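Local coordinates for protein beta-glucanase (Bacteroides thetaiotaomicron, PDB 6EUG) that probably hydrolyses beta-1,3-galactosidic linkages of arabinogalactan through this family 43 glycoside hydrolase domain, which holds glucoimidazole in its pocket, at residues A[168-172]-A[173-177]; A[180-183]-A[184-187]; A[192-195]-A[196-200]. All coordinates share one frame; numbering follows the deposited sequence.

Contact 1: A[168-172]-A[173-177]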
loop_
_atom_site.group_PDB
_atom_site.type_symbol
_atom_site.label_atom_id
_atom_site.label_comp_id
_atom_site.label_asym_id
_atom_site.label_seq_id
_atom_site.Cartn_x
_atom_site.Cartn_y
_atom_site.Cartn_z
ATOM N N LEU A 168 -5.619 11.108 16.926
ATOM C CA LEU A 168 -5.927 12.522 17.181
ATOM C C LEU A 168 -7.435 12.789 17.065
ATOM O O LEU A 168 -7.957 13.638 17.761
ATOM C CB LEU A 168 -5.134 13.422 16.222
ATOM C CG LEU A 168 -5.266 14.929 16.262
ATOM C CD1 LEU A 168 -4.635 15.479 17.529
ATOM C CD2 LEU A 168 -4.559 15.477 15.023
ATOM N N ASN A 169 -8.126 12.050 16.205
ATOM C CA ASN A 169 -9.549 12.272 15.940
ATOM C C ASN A 169 -10.513 11.343 16.699
ATOM O O ASN A 169 -11.695 11.335 16.403
ATOM C CB ASN A 169 -9.840 12.261 14.417
ATOM C CG ASN A 169 -9.668 10.892 13.777
ATOM O OD1 ASN A 169 -8.765 10.130 14.121
ATOM N ND2 ASN A 169 -10.488 10.612 12.778
ATOM N N MET A 170 -10.009 10.599 17.684
ATOM C CA MET A 170 -10.845 9.826 18.593
ATOM C C MET A 170 -11.337 10.777 19.676
ATOM O O MET A 170 -10.533 11.486 20.282
ATOM C CB MET A 170 -10.044 8.675 19.195
ATOM C CG MET A 170 -10.883 7.626 19.900
ATOM S SD MET A 170 -10.122 5.978 19.898
ATOM C CE MET A 170 -11.282 5.063 20.909
ATOM N N THR A 171 -12.650 10.806 19.908
ATOM C CA THR A 171 -13.247 11.809 20.790
ATOM C C THR A 171 -13.068 11.481 22.280
ATOM O O THR A 171 -12.765 10.329 22.649
ATOM C CB THR A 171 -14.775 12.005 20.524
ATOM O OG1 THR A 171 -15.511 10.865 20.973
ATOM C CG2 THR A 171 -15.053 12.236 19.038
ATOM N N ARG A 172 -13.292 12.495 23.130
ATOM C CA ARG A 172 -13.275 12.314 24.603
ATOM C C ARG A 172 -14.142 11.140 25.054
ATOM O O ARG A 172 -13.691 10.257 25.831
ATOM C CB ARG A 172 -13.787 13.568 25.329
ATOM C CG ARG A 172 -12.868 14.731 25.149
ATOM C CD ARG A 172 -13.277 15.910 25.994
ATOM N NE ARG A 172 -12.689 17.118 25.430
ATOM C CZ ARG A 172 -12.789 18.315 25.979
ATOM N NH1 ARG A 172 -13.446 18.467 27.130
ATOM N NH2 ARG A 172 -12.232 19.370 25.385
ATOM N N LYS A 173 -15.395 11.156 24.579
ATOM C CA LYS A 173 -16.357 10.100 24.907
ATOM C C LYS A 173 -15.884 8.728 24.438
ATOM O O LYS A 173 -16.004 7.761 25.175
ATOM C CB LYS A 173 -17.766 10.392 24.359
ATOM C CG LYS A 173 -18.612 11.294 25.261
ATOM C CD LYS A 173 -20.100 10.994 25.139
ATOM C CE LYS A 173 -20.933 11.881 26.058
ATOM N NZ LYS A 173 -20.528 11.808 27.496
ATOM N N GLU A 174 -15.338 8.643 23.224
ATOM C CA GLU A 174 -14.870 7.365 22.690
ATOM C C GLU A 174 -13.697 6.805 23.518
ATOM O O GLU A 174 -13.657 5.606 23.810
ATOM C CB GLU A 174 -14.500 7.481 21.180
ATOM C CG GLU A 174 -15.704 7.719 20.253
ATOM C CD GLU A 174 -15.336 8.178 18.829
ATOM O OE1 GLU A 174 -14.142 8.480 18.563
ATOM O OE2 GLU A 174 -16.244 8.238 17.951
ATOM N N ARG A 175 -12.772 7.676 23.895
ATOM C CA ARG A 175 -11.610 7.298 24.695
ATOM C C ARG A 175 -11.928 6.709 26.071
ATOM O O ARG A 175 -11.184 5.855 26.530
ATOM C CB ARG A 175 -10.666 8.472 24.879
ATOM C CG ARG A 175 -10.025 8.907 23.590
ATOM C CD ARG A 175 -8.993 9.963 23.831
ATOM N NE ARG A 175 -8.574 10.558 22.575
ATOM C CZ ARG A 175 -7.411 11.179 22.384
ATOM N NH1 ARG A 175 -6.508 11.285 23.367
ATOM N NH2 ARG A 175 -7.144 11.694 21.185
ATOM N N LYS A 176 -13.012 7.159 26.707
ATOM C CA LYS A 176 -13.389 6.638 28.031
ATOM C C LYS A 176 -14.228 5.327 27.992
ATOM O O LYS A 176 -14.298 4.625 28.979
ATOM C CB LYS A 176 -14.081 7.729 28.860
ATOM C CG LYS A 176 -15.544 7.469 29.159
ATOM C CD LYS A 176 -16.459 8.126 28.141
ATOM C CE LYS A 176 -17.571 7.171 27.755
ATOM N NZ LYS A 176 -18.514 7.649 26.722
ATOM N N MET A 177 -14.809 4.976 26.842
ATOM C CA MET A 177 -15.642 3.752 26.743
ATOM C C MET A 177 -14.848 2.468 27.061
ATOM O O MET A 177 -13.643 2.387 26.813
ATOM C CB MET A 177 -16.284 3.646 25.356
ATOM C CG MET A 177 -17.409 4.629 25.102
ATOM S SD MET A 177 -17.867 4.655 23.354
ATOM C CE MET A 177 -18.720 6.235 23.111
HETATM O O HOH W 1 -17.013 13.210 22.966
#

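Contact 2: A[180-183]-A[184-187]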
loop_
_atom_site.group_PDB
_atom_site.type_symbol
_atom_site.label_atom_id
_atom_site.label_comp_id
_atom_site.label_asym_id
_atom_site.label_seq_id
_atom_site.Cartn_x
_atom_site.Cartn_y
_atom_site.Cartn_z
ATOM N N ASN A 180 -16.374 -4.978 27.184
ATOM C CA ASN A 180 -16.148 -6.319 27.727
ATOM C C ASN A 180 -16.068 -7.284 26.555
ATOM O O ASN A 180 -17.072 -7.466 25.860
ATOM C CB ASN A 180 -17.302 -6.713 28.668
ATOM C CG ASN A 180 -17.144 -8.102 29.276
ATOM O OD1 ASN A 180 -16.364 -8.933 28.816
ATOM N ND2 ASN A 180 -17.923 -8.363 30.316
ATOM N N PRO A 181 -14.897 -7.916 26.332
ATOM C CA PRO A 181 -14.750 -8.806 25.163
ATOM C C PRO A 181 -15.686 -10.033 25.124
ATOM O O PRO A 181 -16.044 -10.511 24.028
ATOM C CB PRO A 181 -13.266 -9.205 25.195
ATOM C CG PRO A 181 -12.810 -8.943 26.587
ATOM C CD PRO A 181 -13.676 -7.867 27.159
ATOM N N GLU A 182 -16.129 -10.505 26.282
ATOM C CA GLU A 182 -17.147 -11.585 26.329
ATOM C C GLU A 182 -18.511 -11.149 25.796
ATOM O O GLU A 182 -19.312 -11.989 25.407
ATOM C CB GLU A 182 -17.320 -12.155 27.753
ATOM C CG GLU A 182 -16.064 -12.776 28.349
ATOM C CD GLU A 182 -15.547 -13.977 27.558
ATOM O OE1 GLU A 182 -16.351 -14.889 27.275
ATOM O OE2 GLU A 182 -14.335 -14.020 27.228
ATOM N N GLU A 183 -18.762 -9.844 25.752
ATOM C CA GLU A 183 -20.051 -9.302 25.298
ATOM C C GLU A 183 -20.119 -9.064 23.760
ATOM O O GLU A 183 -21.211 -8.943 23.193
ATOM C CB GLU A 183 -20.283 -8.000 26.049
ATOM C CG GLU A 183 -21.706 -7.661 26.388
ATOM C CD GLU A 183 -21.811 -6.303 27.070
ATOM O OE1 GLU A 183 -22.735 -5.553 26.708
ATOM O OE2 GLU A 183 -20.975 -5.976 27.956
ATOM N N TYR A 184 -18.959 -9.035 23.096
ATOM C CA TYR A 184 -18.861 -8.674 21.652
ATOM C C TYR A 184 -18.147 -9.764 20.808
ATOM O O TYR A 184 -17.461 -9.449 19.851
ATOM C CB TYR A 184 -18.162 -7.277 21.495
ATOM C CG TYR A 184 -18.921 -6.168 22.172
ATOM C CD1 TYR A 184 -19.985 -5.535 21.537
ATOM C CD2 TYR A 184 -18.626 -5.779 23.483
ATOM C CE1 TYR A 184 -20.720 -4.526 22.178
ATOM C CE2 TYR A 184 -19.346 -4.776 24.122
ATOM C CZ TYR A 184 -20.394 -4.151 23.471
ATOM O OH TYR A 184 -21.131 -3.171 24.118
ATOM N N LYS A 185 -18.358 -11.044 21.134
ATOM C CA LYS A 185 -17.692 -12.151 20.428
ATOM C C LYS A 185 -18.185 -12.343 18.982
ATOM O O LYS A 185 -17.388 -12.668 18.109
ATOM C CB LYS A 185 -17.855 -13.488 21.184
ATOM C CG LYS A 185 -17.033 -13.641 22.442
ATOM C CD LYS A 185 -17.134 -15.095 22.918
ATOM C CE LYS A 185 -16.657 -15.276 24.342
ATOM N NZ LYS A 185 -16.497 -16.715 24.724
ATOM N N GLU A 186 -19.487 -12.142 18.731
ATOM C CA GLU A 186 -20.052 -12.362 17.414
ATOM C C GLU A 186 -19.831 -11.130 16.524
ATOM O O GLU A 186 -20.410 -10.064 16.756
ATOM C CB GLU A 186 -21.547 -12.668 17.516
ATOM C CG GLU A 186 -22.117 -13.240 16.233
ATOM C CD GLU A 186 -23.620 -13.367 16.264
ATOM O OE1 GLU A 186 -24.226 -13.283 17.364
ATOM O OE2 GLU A 186 -24.187 -13.540 15.163
ATOM N N TRP A 187 -19.004 -11.283 15.499
ATOM C CA TRP A 187 -18.836 -10.225 14.486
ATOM C C TRP A 187 -20.159 -9.943 13.719
ATOM O O TRP A 187 -20.991 -10.827 13.534
ATOM C CB TRP A 187 -17.732 -10.616 13.497
ATOM C CG TRP A 187 -16.337 -10.444 14.014
ATOM C CD1 TRP A 187 -15.893 -10.653 15.281
ATOM C CD2 TRP A 187 -15.193 -10.061 13.240
ATOM N NE1 TRP A 187 -14.535 -10.397 15.356
ATOM C CE2 TRP A 187 -14.087 -10.020 14.120
ATOM C CE3 TRP A 187 -15.005 -9.707 11.894
ATOM C CZ2 TRP A 187 -12.794 -9.659 13.691
ATOM C CZ3 TRP A 187 -13.717 -9.345 11.465
ATOM C CH2 TRP A 187 -12.631 -9.327 12.368
HETATM O O HOH W 2 -20.603 -12.203 22.984
HETATM O O HOH W 3 -21.564 -11.124 20.694
#

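Contact 3: A[192-195]-A[196-200]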
loop_
_atom_site.group_PDB
_atom_site.type_symbol
_atom_site.label_atom_id
_atom_site.label_comp_id
_atom_site.label_asym_id
_atom_site.label_seq_id
_atom_site.Cartn_x
_atom_site.Cartn_y
_atom_site.Cartn_z
ATOM N N TRP A 192 -21.963 -4.919 17.725
ATOM C CA TRP A 192 -20.506 -5.062 17.392
ATOM C C TRP A 192 -20.040 -3.972 16.401
ATOM O O TRP A 192 -18.978 -3.348 16.590
ATOM C CB TRP A 192 -20.228 -6.455 16.830
ATOM C CG TRP A 192 -18.799 -6.741 16.378
ATOM C CD1 TRP A 192 -17.840 -7.293 17.120
ATOM C CD2 TRP A 192 -18.225 -6.512 15.072
ATOM N NE1 TRP A 192 -16.682 -7.426 16.403
ATOM C CE2 TRP A 192 -16.889 -6.963 15.129
ATOM C CE3 TRP A 192 -18.708 -5.980 13.876
ATOM C CZ2 TRP A 192 -16.021 -6.895 14.036
ATOM C CZ3 TRP A 192 -17.862 -5.927 12.781
ATOM C CH2 TRP A 192 -16.518 -6.394 12.868
ATOM N N TYR A 193 -20.825 -3.751 15.344
ATOM C CA TYR A 193 -20.457 -2.759 14.313
ATOM C C TYR A 193 -20.333 -1.341 14.923
ATOM O O TYR A 193 -19.346 -0.637 14.685
ATOM C CB TYR A 193 -21.442 -2.785 13.137
ATOM C CG TYR A 193 -21.041 -1.837 12.028
ATOM C CD1 TYR A 193 -21.379 -0.470 12.093
ATOM C CD2 TYR A 193 -20.289 -2.274 10.951
ATOM C CE1 TYR A 193 -20.957 0.429 11.110
ATOM C CE2 TYR A 193 -19.875 -1.388 9.956
ATOM C CZ TYR A 193 -20.207 -0.040 10.034
ATOM O OH TYR A 193 -19.802 0.798 9.039
ATOM N N GLU A 194 -21.311 -0.948 15.745
ATOM C CA GLU A 194 -21.247 0.342 16.445
ATOM C C GLU A 194 -19.959 0.408 17.303
ATOM O O GLU A 194 -19.259 1.429 17.338
ATOM C CB GLU A 194 -22.519 0.546 17.310
ATOM C CG GLU A 194 -22.476 1.827 18.140
ATOM C CD GLU A 194 -23.484 1.924 19.270
ATOM O OE1 GLU A 194 -24.007 0.908 19.787
ATOM O OE2 GLU A 194 -23.694 3.058 19.689
ATOM N N ALA A 195 -19.659 -0.693 18.003
ATOM C CA ALA A 195 -18.470 -0.715 18.888
ATOM C C ALA A 195 -17.165 -0.529 18.067
ATOM O O ALA A 195 -16.286 0.262 18.428
ATOM C CB ALA A 195 -18.420 -1.992 19.720
ATOM N N ILE A 196 -17.088 -1.196 16.925
ATOM C CA ILE A 196 -15.938 -1.028 16.030
ATOM C C ILE A 196 -15.842 0.438 15.579
ATOM O O ILE A 196 -14.764 1.021 15.616
ATOM C CB ILE A 196 -16.049 -1.962 14.809
ATOM C CG1 ILE A 196 -15.941 -3.431 15.275
ATOM C CG2 ILE A 196 -15.033 -1.595 13.738
ATOM C CD1 ILE A 196 -14.578 -3.825 15.839
ATOM N N ALA A 197 -16.977 1.016 15.176
ATOM C CA ALA A 197 -17.016 2.389 14.694
ATOM C C ALA A 197 -16.496 3.379 15.751
ATOM O O ALA A 197 -15.779 4.336 15.417
ATOM C CB ALA A 197 -18.413 2.746 14.222
ATOM N N LYS A 198 -16.855 3.132 17.014
ATOM C CA LYS A 198 -16.436 3.957 18.150
ATOM C C LYS A 198 -15.081 3.641 18.739
ATOM O O LYS A 198 -14.643 4.283 19.708
ATOM C CB LYS A 198 -17.524 3.928 19.242
ATOM C CG LYS A 198 -18.830 4.594 18.795
ATOM C CD LYS A 198 -19.917 4.568 19.890
ATOM C CE LYS A 198 -21.033 5.622 19.744
ATOM N NZ LYS A 198 -21.997 5.450 18.618
ATOM N N GLY A 199 -14.406 2.640 18.199
ATOM C CA GLY A 199 -12.997 2.373 18.556
ATOM C C GLY A 199 -12.626 1.201 19.451
ATOM O O GLY A 199 -11.505 1.162 20.017
ATOM N N MET A 200 -13.490 0.219 19.527
ATOM C CA MET A 200 -13.255 -0.958 20.346
ATOM C C MET A 200 -11.917 -1.631 20.045
ATOM O O MET A 200 -11.200 -2.000 20.954
ATOM C CB MET A 200 -14.415 -1.950 20.171
ATOM C CG MET A 200 -14.256 -3.261 20.933
ATOM S SD MET A 200 -15.739 -4.311 21.011
ATOM C CE MET A 200 -15.911 -4.788 19.300
#

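Contact 1: A[168-172]-A[173-177]
T171 and E174 exchange two hydrogen bonds across the start of helix 172-176. In one, the backbone N of E174 donates to T171 OG1 over 3.2 Å. In the other, the backbone N of T171 donates to E174 OE1 at 3.1 Å with an N-H...acceptor angle of 169°. That second bond is almost straight at the hydrogen, yet it meets the carboxylate from above its plane. Besides these backbone-to-side-chain bonds the two side chains pack obliquely, E174 CG lying 3.2 Å from T171 OG1 and the threonine methyl CG2 facing the glutamate carboxylate. T171 can accept here because its chi1 of 71° sets OG1 between the backbone N and the carbonyl carbon, turned toward the first turn. This reciprocal pair is a capping box with T171 as N-cap: each residue's side chain accepts from the other's backbone NH. The backbone N of K173 is met instead by a water, which accepts from it at 3.1 Å and is also weakly linked to T171 OG1. Beyond the box, R175 ties the turn to the chain leading into it. Its backbone N donates to T171 O at 2.9 Å, while its extended side chain runs back so that NE donates to M170 O at 3.2 Å. NE approaches from above that carbonyl plane, 51° out of it. Further out, the R175 side chain touches Y166. The approach to the helix is itself positioned by the edge strand 252-256: L168 makes a backbone hydrogen bond with Y253, and N169 ND2 donates to R255 O.

Contact 2: A[180-183]-A[184-187]
E182 turns back about its CB-CG bond (chi2 -62°), which carries its carboxylate toward K185, whose own chain is extended beyond CG from a chi1 of -73°. The two then run alongside each other in the same direction and form a salt bridge of 3.1 Å between E182 OE1 and K185 NZ. The same oxygen, E182 OE1, is 3.0 Å from K185 CE, so it sits against the end of the lysine chain rather than straight beyond its ammonium. E183 and Y184 are also neighbours along their length, with the carboxylate and ring planes 26° apart. The tyrosine ring has the peptide oxygen E183 O over one face, while N180 O lies at its edge, 3.3 Å from Y184 CD2. N180 O has a second role, accepting from the backbone N of E183 at 2.9 Å. N180 also opens the turn through its side chain: OD1 accepts from E182 N at 3.0 Å, an Asx turn, with the donor above the amide carbonyl plane. Residues 181-183 coil like a helix without its regular bonds; the next link, from Y184 N to P181 O, is weak. Water partly takes over where the chain leaves the turn. One molecule donates to E182 O at 2.8 Å and accepts from K185 N. A second water accepts from E186 N and reaches E183 O weakly. This exposed turn lies between helices 172-176 and 190-197. K191 at the start of the latter donates through NZ to E183 O and makes a cation-pi contact with the Y184 ring, which also touches M200 of helix 200-205, while W187 stacks on W192 and touches F201.

Contact 3: A[192-195]-A[196-200]
W192 and I196, one turn apart on helix 190-197, pack just ahead of a Schellman motif at the end of the helix, with G199 the first residue out of helical conformation. Backbone bonds define that ending. I196 N donates to W192 O at 2.9 Å, and A197 and K198 continue the helical pattern to Y193 O and E194 O. Then M200 N reaches back to A195 O at 3.0 Å and G199 N to I196 O, with G199 at a positive phi of 106°. G199 is also the N-cap position of helix 200-205, so it is the joint between two consecutive helices. R255 NH2 and NH1 hydrogen-bond to I196 O and A197 O. Apolar contacts gather on the buried side: I196 CG1 makes a CH-pi contact 3.6 Å from the centroid of the W192 six-membered ring and only 9° off its normal. M200, bent at its thioether (chi3 67°), brings CE to 3.8 Å from W192 CD1 and SD against A195 CB. On the more exposed side the interaction is ionic, a salt bridge in which K198 NZ lies 3.1 Å from E194 OE2 and uses that oxygen's anti lone pair.

Contacts 1, 2 and 3 follow in series along an excursion of short helices and loops between strand 154-159 and strand 215-219, edge strands of two successive four-stranded sheets, consistent with an insertion between blades of the five-bladed propeller known for family 43. The centres of contacts 1 and 2 lie about 20 Å apart. Contact 3 mediates, its centre about 12 Å from that of contact 1 and about 11 Å from that of contact 2: M170 CE packs on K198 O and G199, while Y184 O and E186 O pack on W192. R255 of strand 252-256 bonds to both contacts 1 and 3, joining the excursion to the sheet of that strand. None of their residues belongs to the glucoimidazole pocket.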